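Local coordinates for protein CobC (Shigella flexneri 2a, PDB 6NRU) that hydrolyses the phosphate from alpha-ribazole 5'-phosphate and probably also converts adenosylcobalamin 5'-phosphate to adenosylcobalamin (vitamin B12), at residues 95-98 with 99-103; 104-107 with 108-111; 13-16 with 17-21; 122-125 with 126-130. All blocks are in the same frame, centred on the assembly; numbering follows the deposited sequence.

Contact 1: 95-98 with 99-103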
# COMPACT_ATOMS: atom_id res chain seq x y z
N HIS A 95 16.00 -3.28 12.57
CA HIS A 95 16.82 -2.07 12.46
C HIS A 95 18.07 -2.16 13.32
O HIS A 95 19.16 -1.77 12.88
CB HIS A 95 15.97 -0.86 12.86
CG HIS A 95 16.76 0.39 13.09
ND1 HIS A 95 17.29 1.14 12.06
CD2 HIS A 95 17.09 1.04 14.23
CE1 HIS A 95 17.93 2.18 12.56
NE2 HIS A 95 17.82 2.15 13.87
N ARG A 96 17.95 -2.65 14.56
CA ARG A 96 19.11 -2.72 15.44
C ARG A 96 20.18 -3.63 14.86
O ARG A 96 21.36 -3.27 14.80
CB ARG A 96 18.71 -3.19 16.84
CG ARG A 96 17.29 -2.87 17.24
CD ARG A 96 16.93 -3.60 18.53
NE ARG A 96 16.85 -5.05 18.34
CZ ARG A 96 15.72 -5.75 18.37
NH1 ARG A 96 14.56 -5.14 18.59
NH2 ARG A 96 15.75 -7.06 18.19
N ASP A 97 19.78 -4.82 14.42
CA ASP A 97 20.75 -5.78 13.89
C ASP A 97 21.40 -5.28 12.61
O ASP A 97 22.57 -5.60 12.34
CB ASP A 97 20.07 -7.13 13.65
CG ASP A 97 19.66 -7.81 14.93
OD1 ASP A 97 20.47 -7.83 15.89
OD2 ASP A 97 18.52 -8.33 14.99
N LEU A 98 20.68 -4.48 11.81
CA LEU A 98 21.21 -4.05 10.52
C LEU A 98 22.31 -3.00 10.68
O LEU A 98 23.20 -2.91 9.82
CB LEU A 98 20.08 -3.51 9.65
CG LEU A 98 19.15 -4.56 9.03
CD1 LEU A 98 17.87 -3.91 8.53
CD2 LEU A 98 19.86 -5.29 7.91
N MSE A 99 22.27 -2.22 11.75
CA MSE A 99 23.27 -1.17 11.99
C MSE A 99 24.60 -1.78 12.41
O MSE A 99 25.64 -1.12 12.36
CB MSE A 99 22.78 -0.19 13.07
CG MSE A 99 21.63 0.69 12.62
SE MSE A 99 21.96 2.57 12.99
CE MSE A 99 23.49 2.86 11.83
N GLN A 100 24.56 -3.03 12.85
CA GLN A 100 25.77 -3.76 13.23
C GLN A 100 26.25 -4.74 12.16
O GLN A 100 27.45 -4.82 11.91
CB GLN A 100 25.53 -4.52 14.55
CG GLN A 100 25.63 -3.64 15.79
CD GLN A 100 27.04 -3.60 16.36
OE1 GLN A 100 27.48 -4.52 17.06
NE2 GLN A 100 27.76 -2.52 16.07
N GLU A 101 25.33 -5.47 11.52
CA GLU A 101 25.73 -6.47 10.54
C GLU A 101 26.05 -5.86 9.18
O GLU A 101 26.87 -6.41 8.44
CB GLU A 101 24.63 -7.53 10.40
CG GLU A 101 24.49 -8.41 11.63
CD GLU A 101 23.06 -8.77 11.95
OE1 GLU A 101 22.18 -8.54 11.09
OE2 GLU A 101 22.80 -9.28 13.06
N ASP A 102 25.42 -4.73 8.84
CA ASP A 102 25.63 -4.05 7.56
C ASP A 102 25.70 -2.54 7.81
O ASP A 102 24.91 -1.76 7.31
CB ASP A 102 24.52 -4.40 6.58
CG ASP A 102 24.88 -4.08 5.14
OD1 ASP A 102 26.01 -3.62 4.89
OD2 ASP A 102 24.03 -4.29 4.25
N ALA A 103 26.70 -2.12 8.59
CA ALA A 103 26.72 -0.76 9.14
C ALA A 103 26.74 0.29 8.04
O ALA A 103 25.90 1.19 8.02
CB ALA A 103 27.92 -0.59 10.07
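His95 swings its ring anti to the backbone nitrogen (chi1 167°), and Met99, one turn later, holds CG anti to its carbonyl carbon (chi1 -70°), which lays the two side chains next to each other, pointing the same way. Met99 CG rests over one face of the imidazole, 4.0 Å from His95 CE1. The selenium of this selenomethionine approaches obliquely, with Met99 SE 4.7 Å from the centroid of the His95 ring. A long, flexible methionine chain can lie along a flat ring such as this one, whose ND1 is engaged by Tyr106.

A second pair, Asp97 and Glu101, also runs side by side, with carboxylate planes only 14° apart. Asp97 OD1 and Glu101 OE2 are 3.9 Å apart, and the repulsion of these like charges is probably eased by Arg93, which forms a salt bridge with Glu101 OE1.

Both pairs lie on helix 95-101, a short surface helix in the excursion between strand 76-78 and helix 124-136 of this histidine phosphatase. Asp97 O takes two donors, Glu101 N at 2.9 Å and, from above the carbonyl plane, Gln100 N at 3.3 Å. The bond from Asp102 N to Leu98 O (3.0 Å) closes the last turn. There Asp102 leaves helical geometry and stands just before helix 103-111, its carboxylate turned to Thr119 and Trp90 rather than capping. Leu98, the buried residue here, packs its isobutyl group on Tyr22, Trp90 and Tyr106.

Contact 2: 104-107 with 108-111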
# COMPACT_ATOMS: atom_id res chain seq x y z
N GLU A 104 27.70 0.20 7.12
CA GLU A 104 27.90 1.29 6.16
C GLU A 104 26.72 1.42 5.21
O GLU A 104 26.17 2.51 5.04
CB GLU A 104 29.20 1.08 5.38
CG GLU A 104 29.39 2.10 4.28
CD GLU A 104 30.66 1.87 3.49
OE1 GLU A 104 31.49 1.05 3.93
OE2 GLU A 104 30.83 2.50 2.43
N ASN A 105 26.32 0.31 4.57
CA ASN A 105 25.21 0.38 3.62
C ASN A 105 23.92 0.78 4.31
O ASN A 105 23.09 1.49 3.73
CB ASN A 105 25.06 -0.96 2.90
CG ASN A 105 26.34 -1.42 2.24
OD1 ASN A 105 26.70 -2.60 2.30
ND2 ASN A 105 27.04 -0.50 1.60
N TYR A 106 23.72 0.34 5.55
CA TYR A 106 22.49 0.66 6.27
C TYR A 106 22.51 2.10 6.79
O TYR A 106 21.47 2.77 6.80
CB TYR A 106 22.27 -0.33 7.40
CG TYR A 106 20.91 -0.23 8.03
CD1 TYR A 106 19.77 -0.63 7.34
CD2 TYR A 106 20.76 0.26 9.32
CE1 TYR A 106 18.52 -0.53 7.92
CE2 TYR A 106 19.52 0.36 9.90
CZ TYR A 106 18.40 -0.04 9.20
OH TYR A 106 17.16 0.06 9.79
N SER A 107 23.67 2.58 7.25
CA SER A 107 23.78 3.98 7.67
C SER A 107 23.53 4.92 6.50
O SER A 107 22.88 5.96 6.66
CB SER A 107 25.17 4.25 8.24
OG SER A 107 25.57 3.24 9.15
N ALA A 108 24.04 4.57 5.32
CA ALA A 108 23.80 5.37 4.13
C ALA A 108 22.32 5.42 3.80
O ALA A 108 21.83 6.43 3.27
CB ALA A 108 24.60 4.80 2.95
N TRP A 109 21.59 4.35 4.11
CA TRP A 109 20.14 4.35 3.91
C TRP A 109 19.43 5.18 4.96
O TRP A 109 18.54 5.97 4.64
CB TRP A 109 19.62 2.91 3.91
CG TRP A 109 18.20 2.77 4.35
CD1 TRP A 109 17.75 2.50 5.62
CD2 TRP A 109 17.03 2.89 3.53
NE1 TRP A 109 16.38 2.45 5.64
CE2 TRP A 109 15.91 2.68 4.37
CE3 TRP A 109 16.81 3.16 2.18
CZ2 TRP A 109 14.60 2.73 3.89
CZ3 TRP A 109 15.51 3.20 1.71
CH2 TRP A 109 14.42 2.99 2.56
N CYS A 110 19.80 5.02 6.24
CA CYS A 110 19.16 5.79 7.30
C CYS A 110 19.40 7.28 7.13
O CYS A 110 18.54 8.09 7.48
CB CYS A 110 19.67 5.32 8.66
SG CYS A 110 18.99 3.73 9.19
N ASN A 111 20.56 7.66 6.58
CA ASN A 111 20.90 9.07 6.41
C ASN A 111 20.49 9.63 5.05
O ASN A 111 20.55 10.85 4.86
CB ASN A 111 22.41 9.27 6.60
CG ASN A 111 22.87 8.96 8.01
OD1 ASN A 111 22.06 8.83 8.93
ND2 ASN A 111 24.18 8.84 8.20
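Tyr106 O receives Cys110 N at 2.9 Å with an N-H...O angle of 163°, and the same i to i+4 pattern joins Glu104 O to Ala108 N at 3.0 Å and Ser107 O to Asn111 N at 2.9 Å. The bond from Trp109 N to Asn105 O is longer, at 3.3 Å. Ser107 adds a side-chain bond of its own: its hydroxyl turns back to Ala103 O, a common way for serine in a helix to satisfy its hydroxyl.

The packing centres on Tyr106. With CG anti to the backbone nitrogen (chi1 -169°), its ring lies beside the next turn, and Cys110 SG sits over one face, 4.0 Å from the centroid of the Tyr106 ring, in a sulfur-aromatic contact. Cysteine is small and polarisable enough to fit there. Trp109 meets the same ring obliquely, Trp109 CD1 lying 3.9 Å from Tyr106 CE1 with the planes at 33°.

Around this helix, 103-111, Trp90 makes edge-to-face contacts with both Tyr106 and Trp109, and Phe87 does so with Trp109. The Tyr106 hydroxyl is hydrogen-bonded to Tyr22, and helix 95-101 packs against the tyrosine ring.

Contact 3: 13-16 with 17-21. With SO4 (sulfate ion), chain N.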
# COMPACT_ATOMS: atom_id res chain seq x y z
N GLU A 13 -2.33 -6.14 9.96
CA GLU A 13 -1.11 -6.38 10.72
C GLU A 13 -0.49 -7.72 10.33
O GLU A 13 -1.19 -8.69 10.03
CB GLU A 13 -1.41 -6.36 12.22
CG GLU A 13 -0.19 -6.49 13.11
CD GLU A 13 -0.53 -6.84 14.54
OE1 GLU A 13 -1.10 -7.93 14.78
OE2 GLU A 13 -0.24 -6.02 15.44
N THR A 14 0.84 -7.76 10.32
CA THR A 14 1.59 -8.96 9.99
C THR A 14 2.59 -9.25 11.10
O THR A 14 2.85 -8.42 11.98
CB THR A 14 2.31 -8.82 8.64
OG1 THR A 14 3.25 -7.75 8.71
CG2 THR A 14 1.31 -8.54 7.53
N GLN A 15 3.16 -10.46 11.07
CA GLN A 15 4.10 -10.86 12.10
C GLN A 15 5.36 -10.01 12.07
O GLN A 15 5.95 -9.72 13.12
CB GLN A 15 4.45 -12.34 11.96
CG GLN A 15 5.28 -12.89 13.10
CD GLN A 15 4.57 -12.79 14.43
OE1 GLN A 15 3.40 -13.17 14.55
NE2 GLN A 15 5.26 -12.28 15.44
N ALA A 16 5.80 -9.60 10.87
CA ALA A 16 6.96 -8.72 10.77
C ALA A 16 6.70 -7.39 11.48
O ALA A 16 7.60 -6.84 12.11
CB ALA A 16 7.32 -8.50 9.31
N ASN A 17 5.47 -6.87 11.36
CA ASN A 17 5.11 -5.66 12.09
C ASN A 17 5.21 -5.89 13.59
O ASN A 17 5.78 -5.07 14.32
CB ASN A 17 3.69 -5.22 11.71
CG ASN A 17 3.57 -4.85 10.25
OD1 ASN A 17 2.49 -4.94 9.67
ND2 ASN A 17 4.68 -4.43 9.65
N VAL A 18 4.67 -7.01 14.07
CA VAL A 18 4.76 -7.34 15.49
C VAL A 18 6.22 -7.39 15.92
O VAL A 18 6.58 -6.91 17.01
CB VAL A 18 4.03 -8.67 15.77
CG1 VAL A 18 4.29 -9.13 17.19
CG2 VAL A 18 2.54 -8.50 15.52
N ASP A 19 7.09 -7.94 15.08
CA ASP A 19 8.49 -8.09 15.41
C ASP A 19 9.35 -6.92 14.93
O ASP A 19 10.58 -7.02 14.96
CB ASP A 19 9.02 -9.40 14.83
CG ASP A 19 8.13 -10.58 15.16
OD1 ASP A 19 7.32 -10.46 16.11
OD2 ASP A 19 8.24 -11.62 14.49
N GLY A 20 8.72 -5.83 14.49
CA GLY A 20 9.47 -4.64 14.09
C GLY A 20 10.46 -4.87 12.98
O GLY A 20 11.50 -4.20 12.93
N LEU A 21 10.18 -5.80 12.08
CA LEU A 21 11.11 -6.17 11.02
C LEU A 21 10.77 -5.44 9.73
O LEU A 21 9.64 -5.01 9.50
CB LEU A 21 11.09 -7.68 10.78
CG LEU A 21 11.43 -8.57 11.98
CD1 LEU A 21 11.17 -10.03 11.65
CD2 LEU A 21 12.87 -8.36 12.42
S SO4 N . 4.69 -2.56 6.48
O1 SO4 N . 5.63 -1.82 5.66
O2 SO4 N . 5.38 -3.11 7.65
O3 SO4 N . 3.62 -1.67 6.92
O4 SO4 N . 4.10 -3.65 5.71
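Asn17 uses both ends of its amide. Its OD1 turns back to Thr14, taking a weak bond from Thr14 N at 3.3 Å and possibly another from Thr14 OG1 at 3.1 Å, and it also accepts from Gln178. With the oxygen thus occupied, ND2 faces the bound sulfate, where Asn17 ND2 lies 2.5 Å from sulfate O2, so short that the exact length is doubtful. An amide suits this place because it accepts from protein donors through one end and donates to an anion through the other. Arg10 and Arg60 also bind the sulfate.

Further out, Gln15 reaches one turn ahead to Asp19. Its CG is anti to the backbone nitrogen (chi1 -172°) and the chain then bends at chi2 (61°), which brings Gln15 NE2 to both carboxylate oxygens, Asp19 OD1 at 2.8 Å and Asp19 OD2 at 3.2 Å, each met on its syn side. Val18 CG2 packs against Glu13 CD at 3.6 Å, while Glu13 OE1 is bonded to Thr31.

The short helix 15-18 closes in a Schellman motif: Leu21 N bonds Ala16 O at 2.8 Å and Gly20 N bonds Asn17 O, with Gly20 at positive phi, a conformation glycine adopts readily. Thr14 stands at the N-cap, two residues after the RHG signature of histidine phosphatases, which holds Arg10 and the probable phosphohistidine His11; the sulfate is consistent with an occupant of their phosphate pocket.

Contact 4: 122-125 with 126-130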
# COMPACT_ATOMS: atom_id res chain seq x y z
N GLU A 122 15.92 -2.73 -4.10
CA GLU A 122 15.56 -1.62 -4.97
C GLU A 122 15.48 -0.33 -4.16
O GLU A 122 15.01 -0.32 -3.02
CB GLU A 122 14.23 -1.89 -5.69
CG GLU A 122 12.97 -1.65 -4.86
CD GLU A 122 11.69 -1.80 -5.67
OE1 GLU A 122 11.65 -1.30 -6.82
OE2 GLU A 122 10.73 -2.41 -5.16
N GLY A 123 15.97 0.76 -4.76
CA GLY A 123 15.97 2.04 -4.09
C GLY A 123 14.65 2.76 -4.23
O GLY A 123 13.75 2.35 -4.97
N PHE A 124 14.53 3.87 -3.49
CA PHE A 124 13.29 4.64 -3.53
C PHE A 124 13.04 5.24 -4.90
O PHE A 124 11.89 5.51 -5.27
CB PHE A 124 13.32 5.75 -2.48
CG PHE A 124 12.07 6.58 -2.44
CD1 PHE A 124 10.87 6.03 -2.02
CD2 PHE A 124 12.09 7.91 -2.85
CE1 PHE A 124 9.72 6.78 -2.00
CE2 PHE A 124 10.94 8.67 -2.83
CZ PHE A 124 9.75 8.11 -2.40
N GLN A 125 14.10 5.47 -5.68
CA GLN A 125 13.93 6.02 -7.02
C GLN A 125 13.20 5.03 -7.93
O GLN A 125 12.25 5.40 -8.63
CB GLN A 125 15.28 6.40 -7.61
CG GLN A 125 16.01 7.49 -6.83
CD GLN A 125 15.17 8.74 -6.65
OE1 GLN A 125 14.49 9.18 -7.57
NE2 GLN A 125 15.21 9.31 -5.45
N ALA A 126 13.62 3.76 -7.92
CA ALA A 126 12.92 2.75 -8.71
C ALA A 126 11.52 2.49 -8.16
O ALA A 126 10.58 2.28 -8.93
CB ALA A 126 13.73 1.46 -8.75
N PHE A 127 11.37 2.51 -6.84
CA PHE A 127 10.06 2.29 -6.23
C PHE A 127 9.10 3.41 -6.59
O PHE A 127 7.95 3.16 -6.99
CB PHE A 127 10.22 2.16 -4.71
CG PHE A 127 8.92 2.13 -3.96
CD1 PHE A 127 8.17 0.97 -3.88
CD2 PHE A 127 8.45 3.27 -3.31
CE1 PHE A 127 6.98 0.94 -3.18
CE2 PHE A 127 7.26 3.25 -2.61
CZ PHE A 127 6.52 2.08 -2.54
N SER A 128 9.54 4.66 -6.47
CA SER A 128 8.67 5.79 -6.77
C SER A 128 8.37 5.89 -8.26
O SER A 128 7.32 6.42 -8.64
CB SER A 128 9.28 7.09 -6.25
OG SER A 128 10.52 7.37 -6.88
N GLN A 129 9.26 5.38 -9.11
CA GLN A 129 8.96 5.34 -10.54
C GLN A 129 7.93 4.27 -10.86
O GLN A 129 7.14 4.44 -11.79
CB GLN A 129 10.24 5.10 -11.35
CG GLN A 129 11.14 6.32 -11.48
CD GLN A 129 12.59 5.93 -11.75
OE1 GLN A 129 12.92 4.75 -11.87
NE2 GLN A 129 13.46 6.93 -11.83
N ARG A 130 7.94 3.16 -10.12
CA ARG A 130 6.91 2.14 -10.28
C ARG A 130 5.53 2.71 -10.00
O ARG A 130 4.58 2.47 -10.75
CB ARG A 130 7.19 0.97 -9.34
CG ARG A 130 7.73 -0.28 -9.98
CD ARG A 130 8.12 -1.26 -8.90
NE ARG A 130 7.16 -1.21 -7.80
CZ ARG A 130 7.41 -1.59 -6.55
NH1 ARG A 130 8.61 -2.06 -6.23
NH2 ARG A 130 6.47 -1.51 -5.63
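Phe124, Phe127 and Ser128 make the apolar contacts on the buried side. Ser128 CB makes a CH-pi contact over the face of Phe124, 4.2 Å from the centroid of that ring, a position suited to a small side chain. Phe127 CD2 meets Phe124 CD1 obliquely at 3.9 Å. Both rings also touch Leu158, and Phe127 lies about 4 Å, between side chains, from Glu84, the probable proton donor/acceptor.

Among the backbone bonds, Phe127 N reaches Gly123 O at 3.0 Å and Ser128 N reaches Phe124 O at 2.8 Å. Gly123 stands at the N-cap, and this is the first stretch of helix 124-136, which packs against helix 153-163 in the histidine phosphatase fold. The Ser128 hydroxyl, held between its backbone nitrogen and carbonyl carbon (chi1 62°), has Ser128 OG 2.8 Å from Phe124 O and 3.2 Å from Gln125 O, and the geometry allows its proton to go to either.

Charge enters through Glu122, whose OE2 accepts from Phe86 N; with the backbone bonding between the same two residues, this ties the loop before the helix to a second loop. A salt bridge from Glu122 to Arg130 is doubtful in detail, because the modelled atoms are too close.

Overall arrangement
Contacts 1 and 2 lie at the surface, about 26 and 24 Å from the chain's centre to theirs, on the consecutive helices 95-101 and 103-111. They touch directly: His95 ND1 lies 2.5 Å from Tyr106 OH, a probable hydrogen bond. Contacts 3 and 4 are partly buried and nearer the centre, contact 3 spanning a one-turn helix and contact 4 at the start of helix 124-136, but their nearest atoms are about 14 Å apart. Chemistry follows place: contact 1 mixes charge with a selenium-ring contact, contact 2 is aromatic and sulfur-aromatic, contact 3 gathers polar groups around an anion, and contact 4 sets phenylalanines against the neighbouring helix. Contacts 2 and 4 come within about 5 Å at their nearest atoms.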